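Local structure of putative sugar ABC transporter, substrate-binding protein (Clostridium phytofermentans, 4WZZ) at residues L184-A187 with N192-A195; G216-D221 with C228-A233. The protein probably serves as the solute-binding component of a sugar ABC transporter, and here holds L-rhamnose in its ligand pocket. All blocks are in the same frame, centred on the assembly; numbering follows the deposited sequence.

Overall arrangement
Both contacts lie in the lobe built on the parallel sheet 179-185, 212-219, 243-246 and 269-272, and their strands are neighbours there: the backbone of Ser-185 in interaction 1 is probably hydrogen-bonded to that of Tyr-218 and Gly-220 in interaction 2. Interaction 1, where strand 179-185 ends beside helix 191-203, is buried; its direct contacts are packing, while its polar groups, Asn-192 and Gln-193 among them, turn to the rhamnose and a water. Interaction 2 is a surface contact of the edge strand 212-219 with helix 224-237, built from a tyrosine, an alanine and a glutamine. Neither has a direct hydrogen bond between its segments; each uses a water, three-way in interaction 1, two-way in interaction 2.

Interaction 1: residues L184-A187 with N192-A195; sequences LSAA and NQNA. With RAM (alpha-L-rhamnopyranose), chain B.
Ser-185 and Gln-193 bring the two backbones to a CA-CA distance of 6.5 Å, where strand 179-185 runs out and the first turn of helix 191-203 begins. This is the strand-to-helix turn of a beta-alpha-beta unit that continues into strand 212-219, and in this periplasmic-binding-protein fold it forms part of the rhamnose pocket. Ser-185 and Ala-186 both send CB toward the helix. The Ser-185 hydroxyl lies alongside the aliphatic start of Gln-193, with OG 3.2 Å from CB, a contact without a hydrogen bond. Farther along the glutamine, the Ala-186 methyl packs against its amide, CB to OE1 3.5 Å. The Gln-193 chain bends at chi2 (88°), which turns its amide toward the sugar: NE2 donates to rhamnose O2 at 3.0 Å, nearly straight at 170°, and also to the carbonyl of Pro-247, so both partners help fix its orientation. Beside it Asn-192 ND2 donates to rhamnose O3 at 2.9 Å. The Asn-192 OD1 receives Lys-62 NZ and the backbone N of Gln-193, the latter from above its carbonyl plane. Lys-62 also bonds the sugar, as do Asp-143, Asp-222, Thr-249 and Asn-66. Between the strand end and the helix, a water accepts from Ser-185 OG at 2.7 Å and donates to Ala-187 O and Asn-194 OD1.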
ATOM      1  N   LEU A 184      -1.099   5.323  13.349  1.00  9.15           N
ATOM      2  CA  LEU A 184      -0.181   6.258  12.711  1.00  9.06           C
ATOM      3  C   LEU A 184      -0.283   5.959  11.229  1.00  9.15           C
ATOM      4  O   LEU A 184       0.222   4.935  10.745  1.00  8.47           O
ATOM      5  CB  LEU A 184       1.260   6.038  13.183  1.00 10.22           C
ATOM      6  CG  LEU A 184       2.321   6.852  12.448  1.00 10.33           C
ATOM      7  CD1 LEU A 184       2.090   8.334  12.671  1.00 12.44           C
ATOM      8  CD2 LEU A 184       3.738   6.455  12.915  1.00 11.61           C
ATOM      9  N   SER A 185      -0.990   6.843  10.531  1.00  9.50           N
ATOM     10  CA  SER A 185      -1.236   6.665   9.103  1.00  9.59           C
ATOM     11  C   SER A 185      -0.194   7.410   8.266  1.00 10.31           C
ATOM     12  O   SER A 185       0.798   7.959   8.790  1.00  9.87           O
ATOM     13  CB  SER A 185      -2.636   7.171   8.767  1.00 10.35           C
ATOM     14  OG  SER A 185      -3.028   6.738   7.486  1.00 10.80           O
ATOM     15  N   ALA A 186      -0.423   7.421   6.960  1.00 10.73           N
ATOM     16  CA  ALA A 186       0.400   8.174   6.021  1.00 10.29           C
ATOM     17  C   ALA A 186      -0.300   9.518   5.739  1.00 13.93           C
ATOM     18  O   ALA A 186      -0.676  10.209   6.676  1.00 12.70           O
ATOM     19  CB  ALA A 186       0.617   7.361   4.738  1.00  9.81           C
ATOM     20  N   ALA A 187      -0.474   9.907   4.476  1.00 11.35           N
ATOM     21  CA  ALA A 187      -1.215  11.134   4.176  1.00 13.78           C
ATOM     22  C   ALA A 187      -2.676  10.944   4.543  1.00 13.92           C
ATOM     23  O   ALA A 187      -3.232   9.865   4.341  1.00 14.74           O
ATOM     24  CB  ALA A 187      -1.100  11.487   2.711  1.00 14.64           C
ATOM     25  N   ASN A 192      -5.574   4.270   0.139  1.00 12.64           N
ATOM     26  CA  ASN A 192      -5.371   2.962   0.750  1.00 13.42           C
ATOM     27  C   ASN A 192      -5.401   3.000   2.270  1.00 12.18           C
ATOM     28  O   ASN A 192      -6.144   2.225   2.890  1.00 11.79           O
ATOM     29  CB  ASN A 192      -4.124   2.212   0.215  1.00 13.19           C
ATOM     30  CG  ASN A 192      -2.839   2.996   0.309  1.00 13.04           C
ATOM     31  OD1 ASN A 192      -2.810   4.174   0.668  1.00 11.24           O
ATOM     32  ND2 ASN A 192      -1.736   2.331  -0.057  1.00 11.97           N
ATOM     33  N   GLN A 193      -4.634   3.873   2.900  1.00 11.20           N
ATOM     34  CA  GLN A 193      -4.708   3.922   4.364  1.00 12.86           C
ATOM     35  C   GLN A 193      -6.109   4.244   4.807  1.00 11.55           C
ATOM     36  O   GLN A 193      -6.608   3.681   5.762  1.00 11.46           O
ATOM     37  CB  GLN A 193      -3.730   4.921   4.975  1.00 10.60           C
ATOM     38  CG  GLN A 193      -2.321   4.363   5.132  1.00  9.82           C
ATOM     39  CD  GLN A 193      -1.439   4.562   3.917  1.00 11.91           C
ATOM     40  OE1 GLN A 193      -1.696   5.413   3.067  1.00 11.54           O
ATOM     41  NE2 GLN A 193      -0.332   3.824   3.875  1.00  9.21           N
ATOM     42  N   ASN A 194      -6.776   5.163   4.119  1.00 12.32           N
ATOM     43  CA  ASN A 194      -8.117   5.503   4.555  1.00 13.05           C
ATOM     44  C   ASN A 194      -9.068   4.296   4.462  1.00 13.23           C
ATOM     45  O   ASN A 194      -9.945   4.114   5.330  1.00 13.51           O
ATOM     46  CB  ASN A 194      -8.645   6.693   3.762  1.00 13.96           C
ATOM     47  CG  ASN A 194      -8.008   8.002   4.201  1.00 14.87           C
ATOM     48  OD1 ASN A 194      -7.376   8.084   5.265  1.00 14.50           O
ATOM     49  ND2 ASN A 194      -8.172   9.034   3.386  1.00 16.28           N
ATOM     50  N   ALA A 195      -8.902   3.468   3.426  1.00 13.14           N
ATOM     51  CA  ALA A 195      -9.708   2.261   3.276  1.00 13.34           C
ATOM     52  C   ALA A 195      -9.402   1.231   4.362  1.00 12.68           C
ATOM     53  O   ALA A 195     -10.326   0.601   4.918  1.00 12.99           O
ATOM     54  CB  ALA A 195      -9.532   1.660   1.881  1.00 14.19           C
TER
HETATM   55  C1  RAM B 401       3.642   3.029   2.220  1.00  9.99           C
HETATM   56  C2  RAM B 401       2.721   3.618   1.157  1.00  9.31           C
HETATM   57  C3  RAM B 401       1.984   2.540   0.362  1.00  9.34           C
HETATM   58  C4  RAM B 401       1.363   1.501   1.289  1.00  8.93           C
HETATM   59  C5  RAM B 401       2.404   0.975   2.275  1.00  6.38           C
HETATM   60  C6  RAM B 401       1.792   0.013   3.282  1.00  7.27           C
HETATM   61  O1  RAM B 401       4.727   2.440   1.595  1.00 14.55           O
HETATM   62  O2  RAM B 401       1.829   4.443   1.842  1.00  9.58           O
HETATM   63  O3  RAM B 401       1.018   3.207  -0.445  1.00  9.79           O
HETATM   64  O4  RAM B 401       0.830   0.437   0.523  1.00  8.74           O
HETATM   65  O5  RAM B 401       2.996   2.028   2.987  1.00  8.18           O
HETATM   66  O   HOH W   1      -4.730   8.310   6.148  1.00 12.88           O

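Interaction 2: residues G216-D221 with C228-A233; sequences GVYYGD and CDQTEA
Edge strand 212-219 of the parallel sheet meets the helix that follows it, 224-237, through Tyr-218 and Gln-230. Strand segment 216-219 and helix segment 228-233 run roughly antiparallel, with 152° between their directions and an axis separation of 8.5 Å at the closest point. Tyr-218 points toward the helix, and its ring lies beside Gln-230 and Ala-233. The Gln-230 carbonyl oxygen comes to the ring edge, in the plane of the ring, with OE1 3.5 Å from Tyr-218 CD2. The amide plane is inclined by 33° to the ring, and since OE1 arrives at the edge the contact is not a stack. One turn farther along the helix, the Ala-233 methyl makes apolar contact with the ring, CB to CE2 4.4 Å. Ile-234 and Ala-237 of the same helix also touch Tyr-218. Such packing of a returning helix against its sheet is part of the alternating alpha/beta architecture of periplasmic binding proteins; here the helix also rests on the neighbouring strand, as Gln-230 and Thr-231 touch Leu-184. The strand's backbone passes close to the glutamine too: Tyr-219 O lies 3.3 Å from Gln-230 CG, a packing contact. Gly-220, where the strand gives way to the loop, brings its CA to 6.2 Å from the CA of Gln-230. A bend at chi2 (-56°) turns the glutamine amide back along the strand, where a water links OE1 to the backbone N of Tyr-219, accepting from that N at 2.8 Å and donating to Gln-230 OE1 at 3.1 Å.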
ATOM      1  N   GLY A 216      -7.392   7.478  18.324  1.00 16.13           N
ATOM      2  CA  GLY A 216      -7.471   8.329  17.169  1.00 17.14           C
ATOM      3  C   GLY A 216      -6.463   7.998  16.105  1.00 17.99           C
ATOM      4  O   GLY A 216      -5.666   7.061  16.255  1.00 12.92           O
ATOM      5  N   VAL A 217      -6.518   8.788  15.040  1.00 14.32           N
ATOM      6  CA  VAL A 217      -5.679   8.613  13.867  1.00 10.32           C
ATOM      7  C   VAL A 217      -4.757   9.811  13.717  1.00 13.37           C
ATOM      8  O   VAL A 217      -5.217  10.976  13.697  1.00 15.01           O
ATOM      9  CB  VAL A 217      -6.516   8.473  12.581  1.00 13.86           C
ATOM     10  CG1 VAL A 217      -5.593   8.254  11.377  1.00 15.99           C
ATOM     11  CG2 VAL A 217      -7.523   7.339  12.723  1.00 17.30           C
ATOM     12  N   TYR A 218      -3.467   9.515  13.591  1.00 10.98           N
ATOM     13  CA  TYR A 218      -2.419  10.513  13.396  1.00 11.22           C
ATOM     14  C   TYR A 218      -1.810  10.350  12.010  1.00 14.63           C
ATOM     15  O   TYR A 218      -1.788   9.249  11.482  1.00 14.84           O
ATOM     16  CB  TYR A 218      -1.323  10.357  14.450  1.00 13.31           C
ATOM     17  CG  TYR A 218      -1.784  10.637  15.874  1.00 14.22           C
ATOM     18  CD1 TYR A 218      -2.650   9.768  16.529  1.00 13.46           C
ATOM     19  CD2 TYR A 218      -1.344  11.761  16.560  1.00 20.49           C
ATOM     20  CE1 TYR A 218      -3.069  10.010  17.831  1.00 15.59           C
ATOM     21  CE2 TYR A 218      -1.759  12.014  17.858  1.00 17.77           C
ATOM     22  CZ  TYR A 218      -2.624  11.147  18.481  1.00 22.27           C
ATOM     23  OH  TYR A 218      -3.022  11.409  19.770  1.00 23.71           O
ATOM     24  N   TYR A 219      -1.347  11.443  11.409  1.00 13.29           N
ATOM     25  CA  TYR A 219      -0.844  11.377  10.029  1.00 14.71           C
ATOM     26  C   TYR A 219       0.640  11.739   9.912  1.00 13.56           C
ATOM     27  O   TYR A 219       1.070  12.857  10.232  1.00 14.86           O
ATOM     28  CB  TYR A 219      -1.698  12.269   9.134  1.00 17.01           C
ATOM     29  CG  TYR A 219      -3.163  11.951   9.261  1.00 12.66           C
ATOM     30  CD1 TYR A 219      -3.717  10.900   8.563  1.00 12.83           C
ATOM     31  CD2 TYR A 219      -3.989  12.692  10.110  1.00 14.69           C
ATOM     32  CE1 TYR A 219      -5.060  10.600   8.675  1.00 13.21           C
ATOM     33  CE2 TYR A 219      -5.316  12.393  10.226  1.00 17.72           C
ATOM     34  CZ  TYR A 219      -5.840  11.340   9.518  1.00 17.08           C
ATOM     35  OH  TYR A 219      -7.174  11.016   9.615  1.00 23.42           O
ATOM     36  N   GLY A 220       1.418  10.772   9.425  1.00 13.17           N
ATOM     37  CA  GLY A 220       2.845  10.944   9.239  1.00 10.74           C
ATOM     38  C   GLY A 220       3.263  11.205   7.807  1.00 13.89           C
ATOM     39  O   GLY A 220       4.439  11.363   7.540  1.00 11.72           O
ATOM     40  N   ASP A 221       2.292  11.237   6.892  1.00 13.25           N
ATOM     41  CA  ASP A 221       2.488  11.705   5.502  1.00 12.68           C
ATOM     42  C   ASP A 221       3.464  10.886   4.672  1.00 15.31           C
ATOM     43  O   ASP A 221       3.964  11.354   3.640  1.00 12.54           O
ATOM     44  CB  ASP A 221       2.903  13.171   5.501  1.00 14.42           C
ATOM     45  CG  ASP A 221       1.806  14.075   6.025  1.00 20.55           C
ATOM     46  OD1 ASP A 221       0.683  13.588   6.223  1.00 22.77           O
ATOM     47  OD2 ASP A 221       2.069  15.256   6.277  1.00 22.59           O
ATOM     48  N   CYS A 228       8.117  10.181  12.771  1.00 11.77           N
ATOM     49  CA  CYS A 228       8.763  10.175  14.094  1.00 14.52           C
ATOM     50  C   CYS A 228       8.085  11.172  15.019  1.00 12.99           C
ATOM     51  O   CYS A 228       7.766  10.853  16.185  1.00 12.83           O
ATOM     52  CB  CYS A 228      10.264  10.493  13.996  1.00 16.53           C
ATOM     53  SG  CYS A 228      11.254   9.168  13.246  1.00 16.17           S
ATOM     54  N   ASP A 229       7.862  12.383  14.509  1.00 13.45           N
ATOM     55  CA  ASP A 229       7.241  13.436  15.306  1.00 16.08           C
ATOM     56  C   ASP A 229       5.837  13.044  15.770  1.00 17.75           C
ATOM     57  O   ASP A 229       5.463  13.281  16.915  1.00 15.30           O
ATOM     58  CB  ASP A 229       7.183  14.755  14.523  1.00 16.53           C
ATOM     59  CG  ASP A 229       8.577  15.374  14.263  1.00 21.00           C
ATOM     60  OD1 ASP A 229       9.581  14.941  14.859  1.00 20.51           O
ATOM     61  OD2 ASP A 229       8.656  16.310  13.444  1.00 24.63           O
ATOM     62  N   GLN A 230       5.057  12.431  14.889  1.00 12.36           N
ATOM     63  CA  GLN A 230       3.706  12.000  15.246  1.00 13.84           C
ATOM     64  C   GLN A 230       3.728  10.835  16.228  1.00 14.34           C
ATOM     65  O   GLN A 230       2.844  10.725  17.062  1.00 11.66           O
ATOM     66  CB  GLN A 230       2.873  11.669  14.007  1.00 13.60           C
ATOM     67  CG  GLN A 230       2.533  12.902  13.184  1.00 17.46           C
ATOM     68  CD  GLN A 230       1.824  13.977  13.983  1.00 23.88           C
ATOM     69  OE1 GLN A 230       0.863  13.715  14.695  1.00 23.74           O
ATOM     70  NE2 GLN A 230       2.329  15.203  13.893  1.00 33.16           N
ATOM     71  N   THR A 231       4.732   9.969  16.153  1.00 12.88           N
ATOM     72  CA  THR A 231       4.869   8.918  17.157  1.00 11.15           C
ATOM     73  C   THR A 231       5.072   9.550  18.529  1.00 12.73           C
ATOM     74  O   THR A 231       4.456   9.121  19.498  1.00 12.55           O
ATOM     75  CB  THR A 231       6.027   7.937  16.832  1.00 11.85           C
ATOM     76  OG1 THR A 231       5.781   7.345  15.556  1.00 13.20           O
ATOM     77  CG2 THR A 231       6.114   6.822  17.879  1.00 13.47           C
ATOM     78  N   GLU A 232       5.932  10.560  18.623  1.00 14.37           N
ATOM     79  CA  GLU A 232       6.132  11.267  19.900  1.00 13.04           C
ATOM     80  C   GLU A 232       4.832  11.912  20.370  1.00 14.67           C
ATOM     81  O   GLU A 232       4.524  11.901  21.562  1.00 15.65           O
ATOM     82  CB  GLU A 232       7.232  12.335  19.783  1.00 14.99           C
ATOM     83  CG  GLU A 232       8.606  11.704  19.567  1.00 18.46           C
ATOM     84  CD  GLU A 232       9.762  12.647  19.859  1.00 27.46           C
ATOM     85  OE1 GLU A 232      10.158  13.401  18.952  1.00 30.41           O
ATOM     86  OE2 GLU A 232      10.263  12.630  21.003  1.00 41.91           O
ATOM     87  N   ALA A 233       4.061  12.448  19.422  1.00 11.25           N
ATOM     88  CA  ALA A 233       2.781  13.076  19.749  1.00 13.48           C
ATOM     89  C   ALA A 233       1.788  12.063  20.294  1.00 12.02           C
ATOM     90  O   ALA A 233       1.044  12.373  21.234  1.00 16.11           O
ATOM     91  CB  ALA A 233       2.189  13.769  18.517  1.00 17.94           C
TER
HETATM   92  O   HOH W   2      -1.628  13.772  12.935  1.00 22.37           O